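PDB 2Z8L: exotoxin 3 from Staphylococcus aureus, which binds the sialylated, fucosylated glycan sialyl Lewis X and, as a superantigen-like toxin, probably recognises host glycoproteins through it. Local coordinates for residues L21-Y25 against L182-L186; F115-K119 against Y151-D157; S29-V35 against G76-V82. All blocks are in the same frame, centred on the assembly; numbering follows the deposited sequence.

From the N terminus, helix 18-25 comes first and runs on to strand 30-33. Contact 3 (29-35 with 76-82) closes the earliest loop, pairing two strands of the OB-fold domain. Contact 2 (115-119 with 151-157) follows in series and lays helix 141-155 against the beta-grasp sheet. Contact 1 (21-25 with 182-186) closes the longest loop and encloses both others, tying the N-terminal helix to the glycan-binding loop of the beta-grasp domain. Contacts 1 and 2 meet where Ile-153 packs on Tyr-25 and Arg-22; contacts 1 and 3 meet at Tyr-24 and Val-82. Contacts 2 and 3 do not touch, their nearest atoms being about 9 Å apart.

Contact 1: L21-Y25 against L182-L186. With FUC (alpha-L-fucopyranose), chain B.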
loop_
_atom_site.group_PDB
_atom_site.type_symbol
_atom_site.label_atom_id
_atom_site.label_comp_id
_atom_site.label_asym_id
_atom_site.label_seq_id
_atom_site.Cartn_x
_atom_site.Cartn_y
_atom_site.Cartn_z
ATOM N N LEU A 21 -6.692 -8.194 12.254
ATOM C CA LEU A 21 -6.775 -7.385 11.049
ATOM C C LEU A 21 -6.557 -5.910 11.436
ATOM O O LEU A 21 -5.794 -5.192 10.805
ATOM C CB LEU A 21 -8.144 -7.610 10.415
ATOM C CG LEU A 21 -8.483 -6.987 9.095
ATOM C CD1 LEU A 21 -7.400 -7.337 8.094
ATOM C CD2 LEU A 21 -9.867 -7.527 8.682
ATOM N N ARG A 22 -7.224 -5.454 12.493
ATOM C CA ARG A 22 -7.050 -4.093 12.966
ATOM C C ARG A 22 -5.603 -3.816 13.397
ATOM O O ARG A 22 -5.027 -2.763 13.090
ATOM C CB ARG A 22 -8.016 -3.792 14.126
ATOM C CG ARG A 22 -7.988 -2.338 14.614
ATOM C CD ARG A 22 -8.368 -2.158 16.018
ATOM N NE ARG A 22 -7.914 -0.849 16.502
ATOM C CZ ARG A 22 -6.683 -0.562 16.954
ATOM N NH1 ARG A 22 -5.715 -1.483 17.028
ATOM N NH2 ARG A 22 -6.413 0.679 17.355
ATOM N N ASP A 23 -4.987 -4.745 14.102
ATOM C CA ASP A 23 -3.684 -4.486 14.667
ATOM C C ASP A 23 -2.641 -4.447 13.540
ATOM O O ASP A 23 -1.672 -3.684 13.619
ATOM C CB ASP A 23 -3.335 -5.497 15.767
ATOM C CG ASP A 23 -4.196 -5.326 17.045
ATOM O OD1 ASP A 23 -4.981 -4.326 17.151
ATOM O OD2 ASP A 23 -4.139 -6.220 17.939
ATOM N N TYR A 24 -2.845 -5.253 12.498
ATOM C CA TYR A 24 -1.977 -5.220 11.292
ATOM C C TYR A 24 -1.944 -3.822 10.694
ATOM O O TYR A 24 -0.892 -3.266 10.462
ATOM C CB TYR A 24 -2.427 -6.219 10.227
ATOM C CG TYR A 24 -1.614 -6.208 8.963
ATOM C CD1 TYR A 24 -0.381 -6.835 8.899
ATOM C CD2 TYR A 24 -2.051 -5.585 7.836
ATOM C CE1 TYR A 24 0.360 -6.831 7.715
ATOM C CE2 TYR A 24 -1.329 -5.605 6.668
ATOM C CZ TYR A 24 -0.104 -6.218 6.634
ATOM O OH TYR A 24 0.644 -6.259 5.483
ATOM N N TYR A 25 -3.122 -3.237 10.477
ATOM C CA TYR A 25 -3.208 -1.956 9.825
ATOM C C TYR A 25 -2.993 -0.773 10.718
ATOM O O TYR A 25 -2.947 0.353 10.245
ATOM C CB TYR A 25 -4.554 -1.839 9.085
ATOM C CG TYR A 25 -4.643 -2.633 7.811
ATOM C CD1 TYR A 25 -3.928 -2.242 6.691
ATOM C CD2 TYR A 25 -5.332 -3.798 7.755
ATOM C CE1 TYR A 25 -3.995 -2.909 5.467
ATOM C CE2 TYR A 25 -5.436 -4.479 6.522
ATOM C CZ TYR A 25 -4.736 -4.060 5.408
ATOM O OH TYR A 25 -4.811 -4.749 4.210
ATOM N N LEU A 182 -12.662 -4.570 2.814
ATOM C CA LEU A 182 -12.151 -4.317 4.191
ATOM C C LEU A 182 -12.297 -5.470 5.175
ATOM O O LEU A 182 -11.727 -5.397 6.269
ATOM C CB LEU A 182 -12.778 -3.056 4.764
ATOM C CG LEU A 182 -12.505 -1.814 3.935
ATOM C CD1 LEU A 182 -13.200 -0.626 4.481
ATOM C CD2 LEU A 182 -10.993 -1.528 3.816
ATOM N N ASN A 183 -13.001 -6.542 4.789
ATOM C CA ASN A 183 -13.158 -7.673 5.701
ATOM C C ASN A 183 -11.970 -8.618 5.726
ATOM O O ASN A 183 -11.990 -9.650 6.462
ATOM C CB ASN A 183 -14.450 -8.433 5.439
ATOM C CG ASN A 183 -14.499 -9.142 4.104
ATOM O OD1 ASN A 183 -13.585 -9.119 3.296
ATOM N ND2 ASN A 183 -15.621 -9.804 3.881
ATOM N N LYS A 184 -10.947 -8.320 4.933
ATOM C CA LYS A 184 -9.710 -9.109 4.966
ATOM C C LYS A 184 -8.525 -8.289 4.555
ATOM O O LYS A 184 -8.673 -7.213 3.985
ATOM C CB LYS A 184 -9.864 -10.329 4.094
ATOM C CG LYS A 184 -10.118 -10.055 2.636
ATOM C CD LYS A 184 -10.357 -11.358 1.905
ATOM C CE LYS A 184 -10.383 -11.148 0.398
ATOM N NZ LYS A 184 -10.757 -12.484 -0.234
ATOM N N LYS A 185 -7.322 -8.794 4.821
ATOM C CA LYS A 185 -6.116 -8.147 4.377
ATOM C C LYS A 185 -6.090 -8.079 2.822
ATOM O O LYS A 185 -6.698 -8.934 2.134
ATOM C CB LYS A 185 -4.928 -8.950 4.932
ATOM C CG LYS A 185 -3.653 -8.257 4.901
ATOM C CD LYS A 185 -2.521 -9.139 5.457
ATOM C CE LYS A 185 -2.673 -9.516 6.863
ATOM N NZ LYS A 185 -1.346 -10.227 7.267
ATOM N N LEU A 186 -5.419 -7.071 2.284
ATOM C CA LEU A 186 -5.137 -7.052 0.840
ATOM C C LEU A 186 -4.434 -8.346 0.451
ATOM O O LEU A 186 -3.526 -8.802 1.199
ATOM C CB LEU A 186 -4.241 -5.881 0.453
ATOM C CG LEU A 186 -3.881 -5.728 -1.024
ATOM C CD1 LEU A 186 -5.153 -5.448 -1.801
ATOM C CD2 LEU A 186 -2.934 -4.536 -1.206
HETATM C C1 FUC B . -10.311 -13.235 -5.444
HETATM C C2 FUC B . -10.918 -13.118 -4.040
HETATM C C3 FUC B . -11.762 -11.862 -3.912
HETATM C C4 FUC B . -12.758 -11.784 -5.061
HETATM C C5 FUC B . -12.042 -11.956 -6.405
HETATM C C6 FUC B . -12.946 -11.889 -7.622
HETATM O O2 FUC B . -9.923 -13.125 -3.033
HETATM O O3 FUC B . -12.397 -11.849 -2.631
HETATM O O4 FUC B . -13.644 -12.858 -4.871
HETATM O O5 FUC B . -11.319 -13.168 -6.426
#
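With CG swung opposite the backbone N (chi1 178°), the Tyr-24 ring offers a face to Lys-185, whose chain kinks at chi3 (-63°) to lay its end across that face. Lys-185 CE sits 3.9 Å from the Tyr-24 ring centroid, almost on the normal, a CH-pi contact; the ammonium NZ lies farther off the normal, 4.1 Å from the same centroid, in a cation-pi contact. Tyr-25 instead reaches with its hydroxyl: Leu-186 N donates a nearly straight hydrogen bond (169°) to Tyr-25 OH at 3.1 Å, and Asp-145 of helix 141-155 holds the same oxygen. One turn earlier on the helix, Leu-21 packs against the loop backbone, its CD1 3.6 Å from Lys-185 N and its CD2 touching the carbonyl oxygens of Leu-182 and Asn-183. The contact thus joins the N-terminal helix to the loop after strand 177-181 of the beta-grasp domain, across the boundary between the two domains. That loop carries part of the sialyl Lewis X site. Lys-184 has its CB directed away from the helix, and the extended chain beyond brings NZ to fucose O2 and O3, each at 3.0 Å; Glu-181 and Gln-187 also hydrogen-bond the fucose.

Contact 2: F115-K119 against Y151-D157; sequences FVIKK and YLIQNFD. Unlike the reference sequence in segment 151-157: Asn-155 (reference Asp).
Lys-119 and Phe-156 meet where strand 115-119 passes the C-terminal end of helix 141-155. From CB, directed toward segment 151-157, the lysine runs out with CG opposite the backbone N (chi1 -173°). Its CD comes to the edge of the Phe-156 ring, 4.1 Å from CD1. CE then approaches the carbonyl oxygen of Phe-156 and the Asp-157 carboxylate, and at the tip NZ donates to Phe-156 O at 3.1 Å. The ammonium lies above the carbonyl plane, 47° out of it, so the bond is not aimed at a lone pair. Asp-157 OD2 stands 4.2 Å from Lys-119 NZ, too far for a salt bridge, though its negative charge would probably favour the ammonium; the other carboxylate oxygen of Asp-157 pairs with Lys-160.

Two residues back, Ile-117 wedges between three side chains. Its CD1 lies over one face of Phe-156, 3.7 Å from CE2, in a CH-pi contact, while the same methyl touches Leu-152 CD2 at 3.9 Å and the edge of the Tyr-151 ring at CE2. Two residues further back, Phe-115 directs CZ at both methyls of Leu-152, and its CE2 meets Tyr-151 CD2 at 4.1 Å, with Tyr-151 CD2 near the plane of the Phe-115 ring.

Alternate strand residues 115, 117 and 119 thus face the helix and the residues that follow it, in the helix-on-sheet packing of the beta-grasp fold. The axes of strand 115-119 and helix 151-155 come to 12.1 Å at their closest and cross at -50°. Strand 114-121 lies between strands 124-131 and 200-207 in the sheet: Ile-117 and Phe-156 both also touch Ile-207, the Phe-156 ring meets that of His-128, and helix 18-25 packs on Ile-153.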
loop_
_atom_site.group_PDB
_atom_site.type_symbol
_atom_site.label_atom_id
_atom_site.label_comp_id
_atom_site.label_asym_id
_atom_site.label_seq_id
_atom_site.Cartn_x
_atom_site.Cartn_y
_atom_site.Cartn_z
ATOM N N PHE A 115 -11.325 12.020 -0.821
ATOM C CA PHE A 115 -11.592 10.736 -0.210
ATOM C C PHE A 115 -12.971 10.859 0.434
ATOM O O PHE A 115 -13.087 11.577 1.418
ATOM C CB PHE A 115 -10.524 10.441 0.863
ATOM C CG PHE A 115 -10.561 9.087 1.443
ATOM C CD1 PHE A 115 -11.213 8.015 0.842
ATOM C CD2 PHE A 115 -9.850 8.842 2.587
ATOM C CE1 PHE A 115 -11.170 6.737 1.401
ATOM C CE2 PHE A 115 -9.847 7.591 3.151
ATOM C CZ PHE A 115 -10.484 6.551 2.558
ATOM N N VAL A 116 -13.972 10.252 -0.192
ATOM C CA VAL A 116 -15.399 10.427 0.232
ATOM C C VAL A 116 -15.716 9.215 1.104
ATOM O O VAL A 116 -15.735 8.085 0.622
ATOM C CB VAL A 116 -16.359 10.505 -0.962
ATOM C CG1 VAL A 116 -17.753 10.725 -0.525
ATOM C CG2 VAL A 116 -15.996 11.681 -1.908
ATOM N N ILE A 117 -15.923 9.455 2.389
ATOM C CA ILE A 117 -16.108 8.425 3.354
ATOM C C ILE A 117 -17.567 8.429 3.800
ATOM O O ILE A 117 -18.018 9.399 4.417
ATOM C CB ILE A 117 -15.211 8.663 4.526
ATOM C CG1 ILE A 117 -13.743 8.694 4.058
ATOM C CG2 ILE A 117 -15.420 7.591 5.619
ATOM C CD1 ILE A 117 -12.861 9.425 4.974
ATOM N N LYS A 118 -18.253 7.344 3.500
ATOM C CA LYS A 118 -19.673 7.208 3.867
ATOM C C LYS A 118 -19.714 6.312 5.070
ATOM O O LYS A 118 -19.479 5.110 4.916
ATOM C CB LYS A 118 -20.469 6.619 2.718
ATOM C CG LYS A 118 -20.582 7.611 1.565
ATOM C CD LYS A 118 -21.666 7.266 0.589
ATOM C CE LYS A 118 -21.988 8.469 -0.338
ATOM N NZ LYS A 118 -23.418 8.455 -0.864
ATOM N N LYS A 119 -20.010 6.906 6.236
ATOM C CA LYS A 119 -19.938 6.209 7.522
ATOM C C LYS A 119 -21.336 5.934 8.038
ATOM O O LYS A 119 -22.107 6.873 8.210
ATOM C CB LYS A 119 -19.157 7.053 8.523
ATOM C CG LYS A 119 -18.875 6.311 9.865
ATOM C CD LYS A 119 -18.126 7.151 10.849
ATOM C CE LYS A 119 -18.031 6.446 12.180
ATOM N NZ LYS A 119 -17.984 4.967 12.032
ATOM N N TYR A 151 -5.750 5.391 8.313
ATOM C CA TYR A 151 -6.449 6.672 8.510
ATOM C C TYR A 151 -7.888 6.410 8.997
ATOM O O TYR A 151 -8.392 7.069 9.896
ATOM C CB TYR A 151 -6.488 7.447 7.233
ATOM C CG TYR A 151 -7.248 8.723 7.301
ATOM C CD1 TYR A 151 -6.655 9.857 7.818
ATOM C CD2 TYR A 151 -8.541 8.800 6.840
ATOM C CE1 TYR A 151 -7.374 11.044 7.922
ATOM C CE2 TYR A 151 -9.274 9.975 6.927
ATOM C CZ TYR A 151 -8.678 11.094 7.463
ATOM O OH TYR A 151 -9.408 12.250 7.542
ATOM N N LEU A 152 -8.553 5.423 8.396
ATOM C CA LEU A 152 -9.929 5.108 8.786
ATOM C C LEU A 152 -10.047 4.482 10.176
ATOM O O LEU A 152 -11.048 4.671 10.892
ATOM C CB LEU A 152 -10.598 4.220 7.717
ATOM C CG LEU A 152 -10.779 4.822 6.328
ATOM C CD1 LEU A 152 -11.239 3.720 5.386
ATOM C CD2 LEU A 152 -11.747 6.015 6.378
ATOM N N ILE A 153 -9.030 3.709 10.589
ATOM C CA ILE A 153 -8.999 3.147 11.906
ATOM C C ILE A 153 -8.835 4.254 12.944
ATOM O O ILE A 153 -9.525 4.248 13.981
ATOM C CB ILE A 153 -7.879 2.104 12.034
ATOM C CG1 ILE A 153 -8.251 0.850 11.241
ATOM C CG2 ILE A 153 -7.657 1.699 13.506
ATOM C CD1 ILE A 153 -6.997 -0.070 10.889
ATOM N N GLN A 154 -7.923 5.175 12.648
ATOM C CA GLN A 154 -7.601 6.278 13.592
ATOM C C GLN A 154 -8.713 7.326 13.699
ATOM O O GLN A 154 -8.873 7.965 14.745
ATOM C CB GLN A 154 -6.317 6.994 13.175
ATOM C CG GLN A 154 -5.043 6.143 13.244
ATOM C CD GLN A 154 -3.830 6.770 12.527
ATOM O OE1 GLN A 154 -3.965 7.574 11.575
ATOM N NE2 GLN A 154 -2.641 6.337 12.926
ATOM N N ASN A 155 -9.442 7.543 12.614
ATOM C CA ASN A 155 -10.351 8.698 12.528
ATOM C C ASN A 155 -11.836 8.377 12.324
ATOM O O ASN A 155 -12.686 9.223 12.597
ATOM C CB ASN A 155 -9.873 9.625 11.436
ATOM C CG ASN A 155 -8.492 10.151 11.695
ATOM O OD1 ASN A 155 -7.505 9.702 11.097
ATOM N ND2 ASN A 155 -8.408 11.110 12.593
ATOM N N PHE A 156 -12.149 7.197 11.794
ATOM C CA PHE A 156 -13.506 6.851 11.444
ATOM C C PHE A 156 -13.948 5.502 11.988
ATOM O O PHE A 156 -14.900 4.898 11.484
ATOM C CB PHE A 156 -13.721 6.970 9.927
ATOM C CG PHE A 156 -13.656 8.376 9.450
ATOM C CD1 PHE A 156 -14.793 9.198 9.525
ATOM C CD2 PHE A 156 -12.478 8.923 9.018
ATOM C CE1 PHE A 156 -14.718 10.522 9.132
ATOM C CE2 PHE A 156 -12.413 10.243 8.603
ATOM C CZ PHE A 156 -13.522 11.035 8.674
ATOM N N ASP A 157 -13.269 5.023 13.031
ATOM C CA ASP A 157 -13.727 3.864 13.758
ATOM C C ASP A 157 -13.801 2.594 12.895
ATOM O O ASP A 157 -14.552 1.681 13.197
ATOM C CB ASP A 157 -15.108 4.117 14.384
ATOM C CG ASP A 157 -15.096 5.187 15.486
ATOM O OD1 ASP A 157 -14.071 5.315 16.205
ATOM O OD2 ASP A 157 -16.149 5.850 15.675
#

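Contact 3: S29-V35 against G76-V82; sequences SKELKNV and GLDIFVV
Lys-30 and Val-81 run alongside each other on an antiparallel strand pair of the OB-fold domain, with Lys-30 CG 3.9 Å from Val-81 CB. They share one face of the sheet with Leu-32, Val-35, Leu-77 and Ile-79. On it, Leu-32 CD1 slants across to Val-81 CG2, while Val-35 meets Ile-79 at about a right angle, its CG2 3.8 Å from Ile-79 CD1. Phe-50 of strand 45-52 touches Leu-32 and Ile-79, joining this face to another strand of the OB barrel.

The other face carries Glu-31 and Phe-80, a non-hydrogen-bonded pair. The edge of the Phe-80 ring faces Glu-31 CG, and its CZ packs against Ser-29 CB at 3.6 Å. Glu-31 bends at chi2 (-50°), which folds its carboxylate back toward Asp-78; the two carboxylate planes stand 73° apart, and Glu-31 OE2 is 4.0 Å from Asp-78 OD2. The closeness, with Glu-143 near Glu-31 as well, may favour a proton on one of the acids, though the Lys-136 salt bridge to Asp-78 would partly offset the repulsion.

Lys-30 with Val-81 and Leu-32 with Ile-79 are hydrogen-bonded pairs, each joined by two backbone bonds; then the register slips by one. Asn-34 and Val-35 both face Leu-77, a G1 beta bulge in which Asn-34 has positive phi (52°). Gly-76 and Leu-77 face Val-35 in a second, where Gly-76 takes the positive phi. Both strands bend sharply here, and a water accepts from Gly-76 N. Val-35 N donates to Leu-77 O at 2.8 Å, whereas Asn-34 N turns to a side chain, donating to Asp-78 OD1 at 3.3 Å nearly in line with its C-O bond.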
loop_
_atom_site.group_PDB
_atom_site.type_symbol
_atom_site.label_atom_id
_atom_site.label_comp_id
_atom_site.label_asym_id
_atom_site.label_seq_id
_atom_site.Cartn_x
_atom_site.Cartn_y
_atom_site.Cartn_z
ATOM N N SER A 29 4.931 0.987 9.715
ATOM C CA SER A 29 5.350 0.876 8.315
ATOM C C SER A 29 6.453 1.894 8.048
ATOM O O SER A 29 6.671 2.788 8.862
ATOM C CB SER A 29 4.155 1.121 7.413
ATOM O OG SER A 29 3.684 2.458 7.526
ATOM N N LYS A 30 7.187 1.707 6.946
ATOM C CA LYS A 30 8.210 2.679 6.559
ATOM C C LYS A 30 8.397 2.759 5.054
ATOM O O LYS A 30 8.167 1.780 4.347
ATOM C CB LYS A 30 9.531 2.387 7.257
ATOM C CG LYS A 30 10.156 1.056 6.985
ATOM C CD LYS A 30 11.636 1.055 7.494
ATOM C CE LYS A 30 12.261 -0.357 7.681
ATOM N NZ LYS A 30 11.453 -1.296 8.567
ATOM N N GLU A 31 8.723 3.962 4.575
ATOM C CA GLU A 31 8.958 4.232 3.148
ATOM C C GLU A 31 10.450 4.390 2.980
ATOM O O GLU A 31 11.050 5.306 3.589
ATOM C CB GLU A 31 8.252 5.530 2.727
ATOM C CG GLU A 31 7.368 5.521 1.382
ATOM C CD GLU A 31 7.997 4.941 0.061
ATOM O OE1 GLU A 31 7.307 4.057 -0.617
ATOM O OE2 GLU A 31 9.097 5.425 -0.356
ATOM N N LEU A 32 11.079 3.506 2.222
ATOM C CA LEU A 32 12.509 3.585 1.973
ATOM C C LEU A 32 12.671 4.212 0.606
ATOM O O LEU A 32 11.901 3.942 -0.291
ATOM C CB LEU A 32 13.162 2.243 2.021
ATOM C CG LEU A 32 13.082 1.555 3.378
ATOM C CD1 LEU A 32 13.611 0.195 3.135
ATOM C CD2 LEU A 32 13.853 2.303 4.467
ATOM N N LYS A 33 13.618 5.132 0.495
ATOM C CA LYS A 33 13.749 5.933 -0.694
ATOM C C LYS A 33 15.090 5.717 -1.386
ATOM O O LYS A 33 16.142 5.692 -0.727
ATOM C CB LYS A 33 13.617 7.411 -0.319
ATOM C CG LYS A 33 12.237 7.719 0.217
ATOM C CD LYS A 33 12.108 9.059 0.905
ATOM C CE LYS A 33 10.696 9.154 1.557
ATOM N NZ LYS A 33 10.518 8.467 2.918
ATOM N N ASN A 34 15.031 5.647 -2.712
ATOM C CA ASN A 34 16.199 5.549 -3.550
ATOM C C ASN A 34 17.142 4.417 -3.146
ATOM O O ASN A 34 18.379 4.585 -2.984
ATOM C CB ASN A 34 16.920 6.881 -3.612
ATOM C CG ASN A 34 17.965 6.919 -4.701
ATOM O OD1 ASN A 34 17.793 6.324 -5.743
ATOM N ND2 ASN A 34 19.106 7.591 -4.430
ATOM N N VAL A 35 16.592 3.239 -3.039
ATOM C CA VAL A 35 17.406 2.093 -2.664
ATOM C C VAL A 35 17.665 1.193 -3.883
ATOM O O VAL A 35 16.934 1.230 -4.867
ATOM C CB VAL A 35 16.819 1.378 -1.449
ATOM C CG1 VAL A 35 16.906 2.320 -0.215
ATOM C CG2 VAL A 35 15.452 0.985 -1.711
ATOM N N GLY A 76 17.427 2.957 -7.676
ATOM C CA GLY A 76 16.443 4.004 -7.790
ATOM C C GLY A 76 15.035 3.547 -7.482
ATOM O O GLY A 76 14.052 4.026 -8.098
ATOM N N LEU A 77 14.919 2.662 -6.502
ATOM C CA LEU A 77 13.613 2.192 -6.050
ATOM C C LEU A 77 13.141 2.902 -4.801
ATOM O O LEU A 77 13.942 3.322 -3.970
ATOM C CB LEU A 77 13.688 0.688 -5.785
ATOM C CG LEU A 77 14.166 -0.175 -6.933
ATOM C CD1 LEU A 77 14.214 -1.632 -6.517
ATOM C CD2 LEU A 77 13.263 0.016 -8.112
ATOM N N ASP A 78 11.815 2.982 -4.665
ATOM C CA ASP A 78 11.157 3.346 -3.409
ATOM C C ASP A 78 10.432 2.069 -2.934
ATOM O O ASP A 78 9.861 1.357 -3.754
ATOM C CB ASP A 78 10.132 4.405 -3.634
ATOM C CG ASP A 78 10.703 5.819 -3.802
ATOM O OD1 ASP A 78 11.923 6.046 -3.631
ATOM O OD2 ASP A 78 9.867 6.727 -4.104
ATOM N N ILE A 79 10.527 1.755 -1.654
ATOM C CA ILE A 79 9.849 0.569 -1.110
ATOM C C ILE A 79 9.002 0.900 0.103
ATOM O O ILE A 79 9.486 1.489 1.072
ATOM C CB ILE A 79 10.859 -0.542 -0.730
ATOM C CG1 ILE A 79 11.867 -0.692 -1.880
ATOM C CG2 ILE A 79 10.076 -1.828 -0.376
ATOM C CD1 ILE A 79 12.845 -1.744 -1.705
ATOM N N PHE A 80 7.738 0.480 0.082
ATOM C CA PHE A 80 6.868 0.589 1.236
ATOM C C PHE A 80 6.897 -0.718 1.969
ATOM O O PHE A 80 6.381 -1.711 1.467
ATOM C CB PHE A 80 5.425 0.936 0.794
ATOM C CG PHE A 80 4.522 1.192 1.917
ATOM C CD1 PHE A 80 4.689 2.325 2.727
ATOM C CD2 PHE A 80 3.549 0.273 2.264
ATOM C CE1 PHE A 80 3.846 2.508 3.830
ATOM C CE2 PHE A 80 2.719 0.469 3.365
ATOM C CZ PHE A 80 2.856 1.586 4.112
ATOM N N VAL A 81 7.499 -0.695 3.156
ATOM C CA VAL A 81 7.776 -1.867 3.950
ATOM C C VAL A 81 6.800 -1.974 5.146
ATOM O O VAL A 81 6.611 -1.002 5.903
ATOM C CB VAL A 81 9.276 -1.840 4.476
ATOM C CG1 VAL A 81 9.517 -3.056 5.395
ATOM C CG2 VAL A 81 10.262 -1.764 3.334
ATOM N N VAL A 82 6.178 -3.152 5.280
ATOM C CA VAL A 82 5.401 -3.546 6.449
ATOM C C VAL A 82 5.962 -4.891 6.883
ATOM O O VAL A 82 5.951 -5.837 6.136
ATOM C CB VAL A 82 3.872 -3.628 6.138
ATOM C CG1 VAL A 82 3.122 -4.103 7.386
ATOM C CG2 VAL A 82 3.379 -2.297 5.647
HETATM O O HOH W 1 19.672 3.379 -5.774
#